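Local atomic coordinates of DUF3863 domain-containing protein (Parabacteroides distasonis, PDB entry 3LM3), a protein that is of unknown function but is probably a glycoside hydrolase or deacetylase. Residues G217-F222 with W281-W286. Sequence-based numbering, arbitrary orientation.
Sequences GWTMDF and WVANIW
Trp218 and Thr219 meet residues 281-286 of strand 280-287 at Ala283, Asn284 and Ile285, and the CA atoms of Trp218 and Asn284 lie 4.5 Å apart. Residues 217-222 follow strand 213-216 as irregular chain and pair with this part of the strand through a single backbone-to-backbone hydrogen bond. It runs from Thr219 N to Ala283 O at 2.9 Å. The same carbonyl also receives a CA-H...O contact from Trp218. Thr219 OG1 accepts a hydrogen bond from Ala283 N at 2.8 Å, nearly straight at 165°. A chi1 of -58° sets OG1 anti to the Thr219 carbonyl carbon, where it meets Ala283 N. A water joins Thr219 OG1 to Trp281 O, donating to the carbonyl.

Strand 280-287 pairs in parallel with strand 21-29 through backbone bonds of Val282 and Asn284. The loop after strand 213-216 packs on this strand of the parallel sheet in the buried interior, consistent with the barrel-like folds of glycoside hydrolases and carbohydrate esterases.

The Trp218 indole crosses the Ile285 side chain at about a right angle. Ile285 CD1 sits over one face of the six-membered ring, 3.7 Å from its centroid, in a CH-pi contact. Ile285 CB packs against Trp218 CE2 at 3.6 Å. Trp218 NE1 gives a weak, bent hydrogen bond to Ile285 O at 3.1 Å. An alanine in place of Trp218 would probably leave Ile285 CD1 without the indole face it packs on, and Ile285 O without this weak donor. Asn284 OD1 approaches Trp218 CD1 obliquely at 3.5 Å. Asn284 OD1 also accepts a weak bond from Ile285 N, and Asn284 ND2 donates to Val244 O.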
loop_
_atom_site.group_PDB
_atom_site.type_symbol
_atom_site.label_atom_id
_atom_site.label_comp_id
_atom_site.label_asym_id
_atom_site.label_seq_id
_atom_site.Cartn_x
_atom_site.Cartn_y
_atom_site.Cartn_z
ATOM N N GLY A 217 -0.327 -0.456 -0.197
ATOM C CA GLY A 217 -1.013 -1.135 0.898
ATOM C C GLY A 217 -1.512 -0.250 2.038
ATOM O O GLY A 217 -2.558 -0.535 2.623
ATOM N N TRP A 218 -0.719 0.771 2.410
ATOM C CA TRP A 218 -1.036 1.699 3.488
ATOM C C TRP A 218 -0.754 3.133 3.067
ATOM O O TRP A 218 0.396 3.517 2.837
ATOM C CB TRP A 218 -0.199 1.440 4.750
ATOM C CG TRP A 218 -0.273 0.116 5.425
ATOM C CD1 TRP A 218 -0.979 -0.175 6.556
ATOM C CD2 TRP A 218 0.420 -1.075 5.065
ATOM N NE1 TRP A 218 -0.768 -1.476 6.916
ATOM C CE2 TRP A 218 0.107 -2.046 6.031
ATOM C CE3 TRP A 218 1.289 -1.407 4.029
ATOM C CZ2 TRP A 218 0.605 -3.345 5.970
ATOM C CZ3 TRP A 218 1.798 -2.704 3.977
ATOM C CH2 TRP A 218 1.438 -3.655 4.943
ATOM N N THR A 219 -1.761 3.972 3.029
ATOM C CA THR A 219 -1.554 5.372 2.667
ATOM C C THR A 219 -0.678 6.053 3.720
ATOM O O THR A 219 -1.010 6.051 4.905
ATOM C CB THR A 219 -2.886 6.093 2.531
ATOM O OG1 THR A 219 -3.675 5.425 1.530
ATOM C CG2 THR A 219 -2.683 7.579 2.169
HETATM N N MSE A 220 0.404 6.662 3.245
HETATM C CA MSE A 220 1.355 7.371 4.096
HETATM C C MSE A 220 1.052 8.852 4.240
HETATM O O MSE A 220 0.566 9.501 3.311
HETATM C CB MSE A 220 2.759 7.253 3.534
HETATM C CG MSE A 220 3.331 5.872 3.572
HETATM SE SE MSE A 220 3.571 5.210 5.360
HETATM C CE MSE A 220 1.976 4.243 5.542
ATOM N N ASP A 221 1.425 9.391 5.399
ATOM C CA ASP A 221 1.607 10.836 5.518
ATOM C C ASP A 221 2.948 11.098 4.851
ATOM O O ASP A 221 3.988 10.658 5.331
ATOM C CB ASP A 221 1.604 11.222 6.986
ATOM C CG ASP A 221 1.755 12.736 7.194
ATOM O OD1 ASP A 221 2.483 13.365 6.390
ATOM O OD2 ASP A 221 1.127 13.299 8.146
ATOM N N PHE A 222 2.920 11.824 3.733
ATOM C CA PHE A 222 4.132 12.013 2.939
ATOM C C PHE A 222 5.262 12.673 3.721
ATOM O O PHE A 222 6.442 12.370 3.508
ATOM C CB PHE A 222 3.847 12.848 1.687
ATOM C CG PHE A 222 3.031 12.150 0.634
ATOM C CD1 PHE A 222 3.486 10.987 0.050
ATOM C CD2 PHE A 222 1.898 12.746 0.102
ATOM C CE1 PHE A 222 2.781 10.384 -0.963
ATOM C CE2 PHE A 222 1.183 12.138 -0.925
ATOM C CZ PHE A 222 1.648 10.984 -1.476
ATOM N N TRP A 281 -7.917 7.963 -3.382
ATOM C CA TRP A 281 -7.836 6.577 -2.941
ATOM C C TRP A 281 -6.935 6.459 -1.717
ATOM O O TRP A 281 -5.805 6.961 -1.716
ATOM C CB TRP A 281 -7.290 5.702 -4.070
ATOM C CG TRP A 281 -6.936 4.300 -3.639
ATOM C CD1 TRP A 281 -7.743 3.390 -3.008
ATOM C CD2 TRP A 281 -5.655 3.676 -3.788
ATOM N NE1 TRP A 281 -7.030 2.226 -2.775
ATOM C CE2 TRP A 281 -5.742 2.395 -3.210
ATOM C CE3 TRP A 281 -4.435 4.086 -4.335
ATOM C CZ2 TRP A 281 -4.671 1.499 -3.193
ATOM C CZ3 TRP A 281 -3.383 3.219 -4.293
ATOM C CH2 TRP A 281 -3.498 1.940 -3.738
ATOM N N VAL A 282 -7.464 5.822 -0.684
ATOM C CA VAL A 282 -6.769 5.490 0.535
ATOM C C VAL A 282 -6.756 3.968 0.658
ATOM O O VAL A 282 -7.787 3.302 0.473
ATOM C CB VAL A 282 -7.488 6.095 1.754
ATOM C CG1 VAL A 282 -7.000 5.476 3.069
ATOM C CG2 VAL A 282 -7.341 7.633 1.728
ATOM N N ALA A 283 -5.575 3.428 0.983
ATOM C CA ALA A 283 -5.353 1.998 1.202
ATOM C C ALA A 283 -5.017 1.722 2.644
ATOM O O ALA A 283 -4.315 2.520 3.290
ATOM C CB ALA A 283 -4.201 1.503 0.331
ATOM N N ASN A 284 -5.488 0.611 3.197
ATOM C CA ASN A 284 -5.115 0.280 4.575
ATOM C C ASN A 284 -5.179 -1.219 4.773
ATOM O O ASN A 284 -5.923 -1.925 4.099
ATOM C CB ASN A 284 -6.032 1.000 5.557
ATOM C CG ASN A 284 -5.359 1.367 6.878
ATOM O OD1 ASN A 284 -4.229 0.974 7.168
ATOM N ND2 ASN A 284 -6.087 2.169 7.687
ATOM N N ILE A 285 -4.337 -1.700 5.681
ATOM C CA ILE A 285 -4.240 -3.125 6.039
ATOM C C ILE A 285 -4.242 -3.202 7.557
ATOM O O ILE A 285 -3.405 -2.570 8.207
ATOM C CB ILE A 285 -3.007 -3.809 5.458
ATOM C CG1 ILE A 285 -3.050 -3.773 3.923
ATOM C CG2 ILE A 285 -2.905 -5.270 5.982
ATOM C CD1 ILE A 285 -1.739 -4.189 3.227
ATOM N N TRP A 286 -5.196 -3.917 8.117
ATOM C CA TRP A 286 -5.309 -4.178 9.555
ATOM C C TRP A 286 -5.170 -5.668 9.784
ATOM O O TRP A 286 -5.952 -6.475 9.262
ATOM C CB TRP A 286 -6.664 -3.751 10.106
ATOM C CG TRP A 286 -6.935 -2.275 10.165
ATOM C CD1 TRP A 286 -6.660 -1.339 9.189
ATOM C CD2 TRP A 286 -7.500 -1.535 11.254
ATOM N NE1 TRP A 286 -7.050 -0.098 9.612
ATOM C CE2 TRP A 286 -7.553 -0.185 10.878
ATOM C CE3 TRP A 286 -7.915 -1.873 12.548
ATOM C CZ2 TRP A 286 -8.061 0.802 11.711
ATOM C CZ3 TRP A 286 -8.433 -0.890 13.350
ATOM C CH2 TRP A 286 -8.492 0.419 12.947
HETATM O O HOH W 1 -3.234 6.407 -0.906
#